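Long-range contacts in putative hemin transport system, substrate-binding protein (Burkholderia cenocepacia, PDB 5Y8A), which probably serves as the periplasmic heme-binding protein of a bacterial hemin importer, capturing heme in the cleft between its two lobes for delivery to the membrane transporter: residues 163-168 against 186-191; 36-41 against 51-56; 169-174 against 249-254. All coordinates share one frame; numbering follows the deposited sequence. Where two conformers were deposited one is given.

Contact 1. Residues 163-168 against 186-191; sequences ALVAGQ and QGFDHY. With HEM (protoporphyrin IX containing Fe), chain D.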
loop_
_atom_site.group_PDB
_atom_site.type_symbol
_atom_site.label_atom_id
_atom_site.label_comp_id
_atom_site.label_asym_id
_atom_site.label_seq_id
_atom_site.Cartn_x
_atom_site.Cartn_y
_atom_site.Cartn_z
ATOM N N ALA A 163 0.452 -16.041 -12.993
ATOM C CA ALA A 163 0.207 -14.875 -12.170
ATOM C C ALA A 163 0.615 -15.173 -10.734
ATOM O O ALA A 163 0.455 -16.301 -10.252
ATOM C CB ALA A 163 -1.265 -14.474 -12.250
ATOM N N LEU A 164 1.201 -14.167 -10.082
ATOM C CA LEU A 164 1.452 -14.172 -8.647
ATOM C C LEU A 164 0.345 -13.331 -8.022
ATOM O O LEU A 164 0.163 -12.163 -8.392
ATOM C CB LEU A 164 2.839 -13.612 -8.319
ATOM C CG LEU A 164 3.404 -13.657 -6.894
ATOM C CD1 LEU A 164 4.933 -13.603 -6.920
ATOM C CD2 LEU A 164 2.879 -12.538 -6.029
ATOM N N VAL A 165 -0.407 -13.935 -7.102
ATOM C CA VAL A 165 -1.770 -13.496 -6.801
ATOM C C VAL A 165 -2.015 -13.517 -5.299
ATOM O O VAL A 165 -1.401 -14.274 -4.543
ATOM C CB VAL A 165 -2.856 -14.345 -7.504
ATOM C CG1 VAL A 165 -2.675 -14.328 -9.028
ATOM C CG2 VAL A 165 -2.866 -15.763 -6.960
ATOM N N ALA A 166 -2.964 -12.694 -4.883
ATOM C CA ALA A 166 -3.188 -12.381 -3.483
ATOM C C ALA A 166 -4.335 -13.219 -2.940
ATOM O O ALA A 166 -5.458 -13.141 -3.447
ATOM C CB ALA A 166 -3.497 -10.888 -3.315
ATOM N N GLY A 167 -4.054 -13.993 -1.898
ATOM C CA GLY A 167 -5.069 -14.655 -1.103
ATOM C C GLY A 167 -5.540 -13.767 0.020
ATOM O O GLY A 167 -5.553 -12.536 -0.092
ATOM N N GLN A 168 -5.906 -14.390 1.135
ATOM C CA GLN A 168 -6.375 -13.596 2.257
ATOM C C GLN A 168 -5.201 -13.043 3.053
ATOM O O GLN A 168 -4.038 -13.348 2.794
ATOM C CB GLN A 168 -7.296 -14.418 3.149
ATOM C CG GLN A 168 -8.722 -14.451 2.616
ATOM C CD GLN A 168 -8.819 -15.147 1.270
ATOM O OE1 GLN A 168 -8.749 -16.379 1.173
ATOM N NE2 GLN A 168 -8.984 -14.355 0.215
ATOM N N GLN A 186 -9.524 -17.620 -2.898
ATOM C CA GLN A 186 -9.977 -18.031 -1.577
ATOM C C GLN A 186 -9.211 -19.272 -1.139
ATOM O O GLN A 186 -8.679 -20.020 -1.967
ATOM C CB GLN A 186 -11.493 -18.310 -1.572
ATOM C CG GLN A 186 -12.367 -17.087 -1.865
ATOM C CD GLN A 186 -12.376 -16.094 -0.722
ATOM O OE1 GLN A 186 -12.253 -16.480 0.434
ATOM N NE2 GLN A 186 -12.495 -14.796 -1.043
ATOM N N GLY A 187 -9.131 -19.473 0.175
ATOM C CA GLY A 187 -8.565 -20.696 0.705
ATOM C C GLY A 187 -7.077 -20.681 0.975
ATOM O O GLY A 187 -6.504 -21.744 1.238
ATOM N N PHE A 188 -6.428 -19.521 0.919
ATOM C CA PHE A 188 -5.016 -19.427 1.267
ATOM C C PHE A 188 -4.703 -17.988 1.653
ATOM O O PHE A 188 -5.406 -17.052 1.259
ATOM C CB PHE A 188 -4.114 -19.890 0.114
ATOM C CG PHE A 188 -4.096 -18.948 -1.067
ATOM C CD1 PHE A 188 -5.095 -18.998 -2.024
ATOM C CD2 PHE A 188 -3.079 -18.019 -1.215
ATOM C CE1 PHE A 188 -5.083 -18.138 -3.111
ATOM C CE2 PHE A 188 -3.060 -17.162 -2.298
ATOM C CZ PHE A 188 -4.071 -17.213 -3.236
ATOM N N ASP A 189 -3.643 -17.821 2.436
ATOM C CA ASP A 189 -3.226 -16.513 2.916
ATOM C C ASP A 189 -1.952 -16.083 2.198
ATOM O O ASP A 189 -1.198 -16.925 1.690
ATOM C CB ASP A 189 -3.002 -16.527 4.426
ATOM C CG ASP A 189 -4.266 -16.882 5.208
ATOM O OD1 ASP A 189 -5.377 -16.528 4.753
ATOM O OD2 ASP A 189 -4.139 -17.514 6.281
ATOM N N HIS A 190 -1.728 -14.764 2.140
ATOM C CA HIS A 190 -0.543 -14.190 1.503
ATOM C C HIS A 190 -0.521 -14.485 0.010
ATOM O O HIS A 190 -1.576 -14.679 -0.582
ATOM C CB HIS A 190 0.715 -14.716 2.198
ATOM C CG HIS A 190 0.642 -14.582 3.693
ATOM N ND1 HIS A 190 0.097 -13.479 4.307
ATOM C CD2 HIS A 190 0.985 -15.429 4.692
ATOM C CE1 HIS A 190 0.130 -13.634 5.619
ATOM N NE2 HIS A 190 0.667 -14.809 5.879
ATOM N N TYR A 191 0.655 -14.531 -0.612
ATOM C CA TYR A 191 0.715 -14.640 -2.067
ATOM C C TYR A 191 1.299 -15.973 -2.531
ATOM O O TYR A 191 2.226 -16.514 -1.909
ATOM C CB TYR A 191 1.530 -13.506 -2.674
ATOM C CG TYR A 191 0.843 -12.152 -2.705
ATOM C CD1 TYR A 191 0.723 -11.382 -1.560
ATOM C CD2 TYR A 191 0.356 -11.630 -3.896
ATOM C CE1 TYR A 191 0.113 -10.136 -1.593
ATOM C CE2 TYR A 191 -0.253 -10.394 -3.941
ATOM C CZ TYR A 191 -0.369 -9.653 -2.789
ATOM O OH TYR A 191 -0.967 -8.439 -2.866
HETATM C CHA HEM D . 4.709 -8.164 -0.885
HETATM C CHB HEM D . 5.522 -4.304 -3.697
HETATM C CHC HEM D . 9.584 -6.146 -5.720
HETATM C CHD HEM D . 8.770 -9.930 -2.864
HETATM C C1A HEM D . 4.538 -6.930 -1.483
HETATM C C2A HEM D . 3.455 -5.982 -1.265
HETATM C C3A HEM D . 3.705 -4.921 -2.052
HETATM C C4A HEM D . 4.934 -5.159 -2.789
HETATM C CMA HEM D . 2.861 -3.640 -2.181
HETATM C CAA HEM D . 2.251 -6.176 -0.293
HETATM C CBA HEM D . 0.963 -6.422 -1.079
HETATM C CGA HEM D . -0.227 -6.911 -0.280
HETATM O O1A HEM D . -1.252 -7.227 -0.936
HETATM O O2A HEM D . -0.186 -6.994 0.977
HETATM C C1B HEM D . 6.689 -4.463 -4.424
HETATM C C2B HEM D . 7.285 -3.415 -5.223
HETATM C C3B HEM D . 8.402 -3.888 -5.798
HETATM C C4B HEM D . 8.567 -5.274 -5.375
HETATM C CMB HEM D . 6.680 -2.000 -5.360
HETATM C CAB HEM D . 9.329 -3.074 -6.739
HETATM C CBB HEM D . 10.446 -3.579 -7.285
HETATM C C1C HEM D . 9.774 -7.342 -5.079
HETATM C C2C HEM D . 10.914 -8.237 -5.151
HETATM C C3C HEM D . 10.664 -9.279 -4.337
HETATM C C4C HEM D . 9.362 -9.066 -3.745
HETATM C CMC HEM D . 12.184 -7.980 -5.993
HETATM C CAC HEM D . 11.491 -10.553 -4.015
HETATM C CBC HEM D . 12.516 -11.008 -4.746
HETATM C C1D HEM D . 7.628 -9.766 -2.123
HETATM C C2D HEM D . 7.132 -10.777 -1.225
HETATM C C3D HEM D . 6.020 -10.316 -0.651
HETATM C C4D HEM D . 5.767 -8.990 -1.191
HETATM C CMD HEM D . 7.841 -12.132 -1.003
HETATM C CAD HEM D . 5.136 -11.083 0.359
HETATM C CBD HEM D . 4.525 -12.277 -0.400
HETATM C CGD HEM D . 3.679 -13.163 0.478
HETATM O O1D HEM D . 3.721 -14.418 0.284
HETATM O O2D HEM D . 2.976 -12.617 1.373
HETATM N NA HEM D . 5.408 -6.391 -2.418
HETATM N NB HEM D . 7.504 -5.583 -4.539
HETATM N NC HEM D . 8.847 -7.880 -4.210
HETATM N ND HEM D . 6.775 -8.682 -2.098
HETATM FE FE HEM D . 7.111 -7.026 -3.450
HETATM O O HOH W 1 -7.363 -18.110 3.351
#
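Gly167 and Gln168, the two residues after strand 163-166, make three backbone hydrogen bonds with Phe188 and His190 in the segment leading into strand 191-193. Gly167 N donates to His190 O at 2.9 Å. Gln168 N donates to Phe188 O at 2.7 Å, and Gln168 O accepts from His190 N. Ala166 and Tyr191 form an antiparallel non-hydrogen-bonded pair, and Gln168 and Asp189 are joined by a single bridge, so the chains continue the pairing of the small three-stranded antiparallel sheet beyond its regular end.

Apolar contacts lie along the same line. The Phe188 ring, its CG placed between the backbone N and the carbonyl carbon (chi1 70°), folds back so that Gly167 CA lies over one ring face, a CH-pi contact 3.7 Å from the centroid. Gly167 CA also makes a CA-H...O contact with Phe188 O. On the Tyr191 ring, Ala166 CA sits over one face toward the rim and Ala166 CB comes within 3.3 Å of Tyr191 CE2, while Leu164 CD2 approaches Tyr191 CD2 obliquely.

Polar side chains gather at the other end. The Gln168 and Gln186 amide planes are almost parallel (2° apart), one group lying over the other with an offset, though the two chains cross at about a right angle. Gln168 OE1 takes a weak bond from Gly187 N and one from a water that also donates to Asp189 OD1. Gln168 NE2 is held by Met185 O and Asp173 OD1, and Gln186 NE2 by Asn183 O.

Tyr191 N donates to heme propionate oxygen O1D at 3.2 Å. The backbone pairing thus probably helps to fix Tyr191, a heme-binding residue, with its N-H directed at this propionate.

Contact 2. Residues 36-41 against 51-56; sequences DTTCTY and VGYQRA. With HEM (protoporphyrin IX containing Fe), chain C.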
loop_
_atom_site.group_PDB
_atom_site.type_symbol
_atom_site.label_atom_id
_atom_site.label_comp_id
_atom_site.label_asym_id
_atom_site.label_seq_id
_atom_site.Cartn_x
_atom_site.Cartn_y
_atom_site.Cartn_z
ATOM N N ASP A 36 13.743 4.618 3.527
ATOM C CA ASP A 36 14.050 3.410 2.771
ATOM C C ASP A 36 13.463 3.542 1.368
ATOM O O ASP A 36 12.657 4.432 1.090
ATOM C CB ASP A 36 13.501 2.153 3.456
ATOM C CG ASP A 36 11.998 2.035 3.322
ATOM O OD1 ASP A 36 11.312 2.885 3.895
ATOM O OD2 ASP A 36 11.499 1.143 2.589
ATOM N N THR A 37 13.846 2.604 0.491
ATOM C CA THR A 37 13.463 2.637 -0.925
ATOM C C THR A 37 11.957 2.509 -1.184
ATOM O O THR A 37 11.517 2.757 -2.314
ATOM C CB THR A 37 14.180 1.508 -1.671
ATOM O OG1 THR A 37 13.820 0.264 -1.081
ATOM C CG2 THR A 37 15.680 1.651 -1.568
ATOM N N THR A 38 11.153 2.080 -0.220
ATOM C CA THR A 38 9.727 2.027 -0.498
ATOM C C THR A 38 9.069 3.398 -0.384
ATOM O O THR A 38 7.877 3.511 -0.654
ATOM C CB THR A 38 9.014 1.059 0.449
ATOM O OG1 THR A 38 9.070 1.583 1.783
ATOM C CG2 THR A 38 9.696 -0.302 0.417
ATOM N N CYS A 39 9.811 4.434 0.007
ATOM C CA CYS A 39 9.239 5.755 0.264
ATOM C C CYS A 39 9.351 6.580 -1.004
ATOM O O CYS A 39 10.302 7.337 -1.184
ATOM C CB CYS A 39 9.950 6.424 1.431
ATOM S SG CYS A 39 9.785 5.487 2.948
ATOM N N THR A 40 8.353 6.437 -1.886
ATOM C CA THR A 40 8.351 7.074 -3.191
ATOM C C THR A 40 7.285 8.157 -3.343
ATOM O O THR A 40 7.213 8.776 -4.411
ATOM C CB THR A 40 8.168 6.018 -4.296
ATOM O OG1 THR A 40 6.891 5.372 -4.162
ATOM C CG2 THR A 40 9.254 4.963 -4.201
ATOM N N TYR A 41 6.457 8.403 -2.318
ATOM C CA TYR A 41 5.450 9.450 -2.342
ATOM C C TYR A 41 5.511 10.284 -1.067
ATOM O O TYR A 41 5.637 9.728 0.027
ATOM C CB TYR A 41 4.032 8.848 -2.486
ATOM C CG TYR A 41 2.999 9.892 -2.854
ATOM C CD1 TYR A 41 2.838 10.304 -4.185
ATOM C CD2 TYR A 41 2.209 10.492 -1.880
ATOM C CE1 TYR A 41 1.914 11.274 -4.528
ATOM C CE2 TYR A 41 1.275 11.450 -2.211
ATOM C CZ TYR A 41 1.126 11.838 -3.538
ATOM O OH TYR A 41 0.212 12.793 -3.858
ATOM N N VAL A 51 18.384 4.373 2.600
ATOM C CA VAL A 51 19.323 3.537 3.358
ATOM C C VAL A 51 18.974 2.058 3.250
ATOM O O VAL A 51 19.090 1.305 4.226
ATOM C CB VAL A 51 19.406 3.967 4.837
ATOM C CG1 VAL A 51 19.995 5.354 4.939
ATOM C CG2 VAL A 51 18.041 3.943 5.497
ATOM N N GLY A 52 18.600 1.620 2.050
ATOM C CA GLY A 52 18.269 0.236 1.798
ATOM C C GLY A 52 16.768 -0.002 1.723
ATOM O O GLY A 52 15.943 0.862 2.021
ATOM N N TYR A 53 16.423 -1.198 1.270
ATOM C CA TYR A 53 15.047 -1.645 1.314
ATOM C C TYR A 53 14.627 -1.914 2.771
ATOM O O TYR A 53 15.438 -2.311 3.614
ATOM C CB TYR A 53 14.880 -2.887 0.420
ATOM C CG TYR A 53 13.548 -3.521 0.631
ATOM C CD1 TYR A 53 12.383 -2.825 0.336
ATOM C CD2 TYR A 53 13.446 -4.770 1.206
ATOM C CE1 TYR A 53 11.161 -3.371 0.578
ATOM C CE2 TYR A 53 12.226 -5.328 1.455
ATOM C CZ TYR A 53 11.096 -4.632 1.132
ATOM O OH TYR A 53 9.908 -5.174 1.435
ATOM N N GLN A 54 13.348 -1.678 3.062
ATOM C CA GLN A 54 12.842 -1.715 4.436
ATOM C C GLN A 54 13.164 -3.009 5.199
ATOM O O GLN A 54 13.372 -2.965 6.415
ATOM C CB GLN A 54 11.336 -1.494 4.430
ATOM C CG GLN A 54 10.536 -2.624 3.801
ATOM C CD GLN A 54 9.048 -2.353 3.813
ATOM O OE1 GLN A 54 8.596 -1.389 4.450
ATOM N NE2 GLN A 54 8.268 -3.188 3.089
ATOM N N ARG A 55 13.202 -4.162 4.534
ATOM C CA ARG A 55 13.539 -5.395 5.234
ATOM C C ARG A 55 15.020 -5.761 5.119
ATOM O O ARG A 55 15.417 -6.814 5.612
ATOM C CB ARG A 55 12.671 -6.552 4.710
ATOM C CG ARG A 55 11.181 -6.233 4.695
ATOM C CD ARG A 55 10.340 -7.355 4.081
ATOM N NE ARG A 55 9.199 -7.681 4.936
ATOM C CZ ARG A 55 8.083 -6.962 5.019
ATOM N NH1 ARG A 55 7.928 -5.863 4.292
ATOM N NH2 ARG A 55 7.118 -7.346 5.840
ATOM N N ALA A 56 15.845 -4.914 4.506
ATOM C CA ALA A 56 17.266 -5.175 4.336
ATOM C C ALA A 56 18.046 -3.928 4.702
ATOM O O ALA A 56 18.868 -3.430 3.937
ATOM C CB ALA A 56 17.609 -5.600 2.900
HETATM C CHA HEM C . 11.426 -6.168 -2.334
HETATM C CHB HEM C . 7.856 -2.957 -1.711
HETATM C CHC HEM C . 5.810 -5.847 1.595
HETATM C CHD HEM C . 9.309 -9.132 0.872
HETATM C C1A HEM C . 10.652 -5.024 -2.436
HETATM C C2A HEM C . 10.959 -3.835 -3.226
HETATM C C3A HEM C . 9.970 -2.958 -3.053
HETATM C C4A HEM C . 9.007 -3.553 -2.151
HETATM C CMA HEM C . 9.850 -1.554 -3.685
HETATM C CAA HEM C . 12.212 -3.635 -4.122
HETATM C CBA HEM C . 13.104 -2.522 -3.566
HETATM C CGA HEM C . 14.116 -2.147 -4.615
HETATM O O1A HEM C . 13.955 -1.057 -5.231
HETATM O O2A HEM C . 15.070 -2.947 -4.836
HETATM C C1B HEM C . 7.028 -3.443 -0.723
HETATM C C2B HEM C . 5.916 -2.720 -0.144
HETATM C C3B HEM C . 5.354 -3.516 0.779
HETATM C C4B HEM C . 6.083 -4.768 0.792
HETATM C CMB HEM C . 5.531 -1.275 -0.549
HETATM C CAB HEM C . 4.129 -3.259 1.689
HETATM C CBB HEM C . 3.228 -2.295 1.458
HETATM C C1C HEM C . 6.575 -6.986 1.674
HETATM C C2C HEM C . 6.302 -8.110 2.536
HETATM C C3C HEM C . 7.274 -9.022 2.349
HETATM C C4C HEM C . 8.180 -8.500 1.348
HETATM C CMC HEM C . 5.072 -8.141 3.477
HETATM C CAC HEM C . 7.481 -10.410 3.000
HETATM C CBC HEM C . 6.636 -10.924 3.898
HETATM C C1D HEM C . 10.218 -8.611 -0.025
HETATM C C2D HEM C . 11.468 -9.214 -0.428
HETATM C C3D HEM C . 12.072 -8.404 -1.308
HETATM C C4D HEM C . 11.212 -7.248 -1.503
HETATM C CMD HEM C . 12.002 -10.568 0.087
HETATM C CAD HEM C . 13.431 -8.692 -1.992
HETATM C CBD HEM C . 14.399 -7.515 -1.878
HETATM C CGD HEM C . 14.987 -7.213 -3.236
HETATM O O1D HEM C . 15.582 -6.118 -3.419
HETATM O O2D HEM C . 14.847 -8.069 -4.145
HETATM N NA HEM C . 9.450 -4.810 -1.788
HETATM N NB HEM C . 7.105 -4.691 -0.127
HETATM N NC HEM C . 7.724 -7.255 0.964
HETATM N ND HEM C . 10.101 -7.416 -0.703
HETATM FE FE HEM C . 8.785 -6.010 -0.150
HETATM O O HOH W 2 6.452 0.045 2.732
#
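The Tyr53 ring meets Thr37 and Thr38 at its edge, where Thr37 OG1 lies in plane and the Thr38 methyl CG2 reaches Tyr53 CE1 at 3.4 Å, while C1A of the porphyrin is over one face and Gln54 CG over the opposite face, both offset toward the rim. The Arg55 guanidinium lies against the same heme, with pyrrole carbon C2C over its centre. Two type I turns, Asp36 to Cys39 and Tyr53 to Ala56, come together here to form the tyrosine side of the heme site in the lobe built on the parallel sheet that contains strand 30-35, an arrangement consistent with a periplasmic binding protein.

One backbone bond joins the first turn to the residue before the second, from Thr37 N to Gly52 O at 3.1 Å, with the donor lying above the carbonyl plane. The Asp36 carboxylate organises the first turn. Its CG stands between the backbone N and the carbonyl carbon (chi1 74°), turning OD2 back over the turn to accept from Thr38 N, an Asx turn, and on its syn side from Thr38 OG1 at 2.6 Å. Asp36 OD1 is bound by Gly12 N. The same OD2 lies 3.2 Å from Gln54 CB, the Asp36 and Gln54 side chains running alongside each other in the same direction. A water donates to both Thr38 OG1 and Gln54 OE1.

Gln54 probably helps to position the iron ligand. Its NE2 donates in the amide plane to Tyr53 OH at 3.1 Å, and that phenolic oxygen coordinates the heme iron at 2.1 Å.

Contact 3. Residues 169-174 against 249-254; sequences RTAADA and LGFGPR. With HEM (protoporphyrin IX containing Fe), chain D.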
loop_
_atom_site.group_PDB
_atom_site.type_symbol
_atom_site.label_atom_id
_atom_site.label_comp_id
_atom_site.label_asym_id
_atom_site.label_seq_id
_atom_site.Cartn_x
_atom_site.Cartn_y
_atom_site.Cartn_z
ATOM N N ARG A 169 -5.527 -12.174 4.011
ATOM C CA ARG A 169 -4.545 -11.542 4.890
ATOM C C ARG A 169 -3.522 -10.716 4.110
ATOM O O ARG A 169 -2.373 -10.592 4.531
ATOM C CB ARG A 169 -3.852 -12.580 5.764
ATOM C CG ARG A 169 -4.854 -13.390 6.571
ATOM C CD ARG A 169 -4.210 -14.112 7.722
ATOM N NE ARG A 169 -5.084 -15.157 8.244
ATOM C CZ ARG A 169 -4.833 -15.863 9.346
ATOM N NH1 ARG A 169 -3.731 -15.628 10.051
ATOM N NH2 ARG A 169 -5.681 -16.801 9.742
ATOM N N THR A 170 -3.940 -10.133 2.980
ATOM C CA THR A 170 -3.095 -9.244 2.197
ATOM C C THR A 170 -3.714 -7.850 2.149
ATOM O O THR A 170 -4.899 -7.658 2.419
ATOM C CB THR A 170 -2.923 -9.764 0.768
ATOM O OG1 THR A 170 -4.215 -9.891 0.192
ATOM C CG2 THR A 170 -2.201 -11.174 0.740
ATOM N N ALA A 171 -2.897 -6.865 1.779
ATOM C CA ALA A 171 -3.434 -5.537 1.523
ATOM C C ALA A 171 -4.440 -5.570 0.374
ATOM O O ALA A 171 -5.468 -4.884 0.424
ATOM C CB ALA A 171 -2.297 -4.551 1.231
ATOM N N ALA A 172 -4.182 -6.391 -0.648
ATOM C CA ALA A 172 -5.087 -6.471 -1.796
ATOM C C ALA A 172 -6.464 -6.972 -1.379
ATOM O O ALA A 172 -7.492 -6.415 -1.792
ATOM C CB ALA A 172 -4.489 -7.378 -2.877
ATOM N N ASP A 173 -6.504 -8.023 -0.551
ATOM C CA ASP A 173 -7.783 -8.564 -0.082
ATOM C C ASP A 173 -8.621 -7.488 0.612
ATOM O O ASP A 173 -9.813 -7.324 0.328
ATOM C CB ASP A 173 -7.530 -9.749 0.859
ATOM C CG ASP A 173 -8.799 -10.557 1.147
ATOM O OD1 ASP A 173 -9.178 -11.419 0.320
ATOM O OD2 ASP A 173 -9.412 -10.343 2.209
ATOM N N ALA A 174 -8.002 -6.721 1.503
ATOM C CA ALA A 174 -8.740 -5.687 2.225
ATOM C C ALA A 174 -9.196 -4.560 1.302
ATOM O O ALA A 174 -10.303 -4.029 1.463
ATOM C CB ALA A 174 -7.880 -5.140 3.357
ATOM N N LEU A 249 -2.041 -0.128 -2.395
ATOM C CA LEU A 249 -1.820 -1.143 -1.374
ATOM C C LEU A 249 -1.175 -0.591 -0.116
ATOM O O LEU A 249 -0.998 -1.345 0.857
ATOM C CB LEU A 249 -0.936 -2.261 -1.957
ATOM C CG LEU A 249 -1.413 -2.941 -3.251
ATOM C CD1 LEU A 249 -0.316 -3.808 -3.899
ATOM C CD2 LEU A 249 -2.624 -3.795 -2.924
ATOM N N GLY A 250 -0.817 0.699 -0.107
ATOM C CA GLY A 250 0.088 1.209 0.914
ATOM C C GLY A 250 -0.531 1.343 2.293
ATOM O O GLY A 250 0.177 1.260 3.300
ATOM N N PHE A 251 -1.849 1.520 2.362
ATOM C CA PHE A 251 -2.545 1.843 3.611
ATOM C C PHE A 251 -1.899 3.034 4.332
ATOM O O PHE A 251 -1.435 2.940 5.462
ATOM C CB PHE A 251 -2.654 0.622 4.518
ATOM C CG PHE A 251 -3.815 -0.244 4.161
ATOM C CD1 PHE A 251 -3.701 -1.180 3.141
ATOM C CD2 PHE A 251 -5.038 -0.063 4.767
ATOM C CE1 PHE A 251 -4.784 -1.943 2.770
ATOM C CE2 PHE A 251 -6.118 -0.834 4.389
ATOM C CZ PHE A 251 -5.980 -1.781 3.399
ATOM N N GLY A 252 -1.907 4.176 3.645
ATOM C CA GLY A 252 -1.480 5.434 4.224
ATOM C C GLY A 252 -2.588 6.474 4.233
ATOM O O GLY A 252 -3.782 6.158 4.117
ATOM N N PRO A 253 -2.215 7.753 4.343
ATOM C CA PRO A 253 -3.241 8.822 4.418
ATOM C C PRO A 253 -4.047 9.029 3.134
ATOM O O PRO A 253 -5.058 9.732 3.186
ATOM C CB PRO A 253 -2.435 10.075 4.777
ATOM C CG PRO A 253 -0.983 9.744 4.407
ATOM C CD PRO A 253 -0.831 8.254 4.409
ATOM N N ARG A 254 -3.687 8.416 2.006
ATOM C CA ARG A 254 -4.531 8.450 0.818
ATOM C C ARG A 254 -5.521 7.296 0.748
ATOM O O ARG A 254 -6.168 7.122 -0.287
ATOM C CB ARG A 254 -3.665 8.466 -0.444
ATOM C CG ARG A 254 -2.747 9.702 -0.535
ATOM C CD ARG A 254 -1.994 9.670 -1.858
ATOM N NE ARG A 254 -0.969 8.631 -1.897
ATOM C CZ ARG A 254 -0.352 8.235 -3.006
ATOM N NH1 ARG A 254 -0.674 8.778 -4.176
ATOM N NH2 ARG A 254 0.577 7.290 -2.960
HETATM C CHA HEM D . 4.709 -8.164 -0.885
HETATM C CHB HEM D . 5.522 -4.304 -3.697
HETATM C CHC HEM D . 9.584 -6.146 -5.720
HETATM C CHD HEM D . 8.770 -9.930 -2.864
HETATM C C1A HEM D . 4.538 -6.930 -1.483
HETATM C C2A HEM D . 3.455 -5.982 -1.265
HETATM C C3A HEM D . 3.705 -4.921 -2.052
HETATM C C4A HEM D . 4.934 -5.159 -2.789
HETATM C CMA HEM D . 2.861 -3.640 -2.181
HETATM C CAA HEM D . 2.251 -6.176 -0.293
HETATM C CBA HEM D . 0.963 -6.422 -1.079
HETATM C CGA HEM D . -0.227 -6.911 -0.280
HETATM O O1A HEM D . -1.252 -7.227 -0.936
HETATM O O2A HEM D . -0.186 -6.994 0.977
HETATM C C1B HEM D . 6.689 -4.463 -4.424
HETATM C C2B HEM D . 7.285 -3.415 -5.223
HETATM C C3B HEM D . 8.402 -3.888 -5.798
HETATM C C4B HEM D . 8.567 -5.274 -5.375
HETATM C CMB HEM D . 6.680 -2.000 -5.360
HETATM C CAB HEM D . 9.329 -3.074 -6.739
HETATM C CBB HEM D . 10.446 -3.579 -7.285
HETATM C C1C HEM D . 9.774 -7.342 -5.079
HETATM C C2C HEM D . 10.914 -8.237 -5.151
HETATM C C3C HEM D . 10.664 -9.279 -4.337
HETATM C C4C HEM D . 9.362 -9.066 -3.745
HETATM C CMC HEM D . 12.184 -7.980 -5.993
HETATM C CAC HEM D . 11.491 -10.553 -4.015
HETATM C CBC HEM D . 12.516 -11.008 -4.746
HETATM C C1D HEM D . 7.628 -9.766 -2.123
HETATM C C2D HEM D . 7.132 -10.777 -1.225
HETATM C C3D HEM D . 6.020 -10.316 -0.651
HETATM C C4D HEM D . 5.767 -8.990 -1.191
HETATM C CMD HEM D . 7.841 -12.132 -1.003
HETATM C CAD HEM D . 5.136 -11.083 0.359
HETATM C CBD HEM D . 4.525 -12.277 -0.400
HETATM C CGD HEM D . 3.679 -13.163 0.478
HETATM O O1D HEM D . 3.721 -14.418 0.284
HETATM O O2D HEM D . 2.976 -12.617 1.373
HETATM N NA HEM D . 5.408 -6.391 -2.418
HETATM N NB HEM D . 7.504 -5.583 -4.539
HETATM N NC HEM D . 8.847 -7.880 -4.210
HETATM N ND HEM D . 6.775 -8.682 -2.098
HETATM FE FE HEM D . 7.111 -7.026 -3.450
#
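Phe251 and Leu249 both hold CG beside the backbone N and opposite the carbonyl carbon (chi1 -83° and -55°), which carries the two side chains onto the first turn of helix 171-178. Phe251 has left helical geometry after helix 245-249, with a positive phi, and its ring meets the helix by an edge: Ala171 O lies in the ring plane, 3.8 Å from Phe251 CE1. Ala171 CB is 3.9 Å from the same CE1, while Ala174 CB approaches Phe251 CZ obliquely.

Leu249 divides its branches between protein and ligand. CD2 packs 4.0 Å from Ala172 CB, whereas CD1 faces the heme methyl CMA at 3.6 Å. No hydrogen bond crosses this buried contact; Ala171 CB also rests against Leu249 O.

The polar work is done by the helix end. Thr170 is the N-cap, its OG1 accepting from Asp173 N at 3.0 Å. Two backbone N-H groups ahead of that bond turn to one heme propionate. Ala171 N donates to heme O2A at 2.8 Å. Ala172 N donates to heme O1A at 3.1 Å. Both carboxylate oxygens are therefore gripped by main chain, and the positive end of the helix dipole would probably add to the attraction. This is the classic use of a helix N-terminus as an anion site, here receiving a propionate in the heme cleft.

Contact 2 comes first along the chain, in the lobe whose parallel sheet contains strand 30-35; contacts 1 and 3 follow, their segments alternating in sequence. Strand 163-166 is followed, after a short loop, by helix 171-178, so contacts 1 and 3 adjoin, with centres 14 Å apart, and both touch the same heme through its propionates. Tyr191 of contact 1 packs on Thr170 of contact 3, linking them further. Contact 2 lies 24 Å from contact 1 and 17 Å from contact 3, centre to centre, and touches the latter where Tyr41 packs on Arg254. The cleft thus holds two hemes: one heme iron is bound by contact 2, while contacts 1 and 3 hold the propionates of the other.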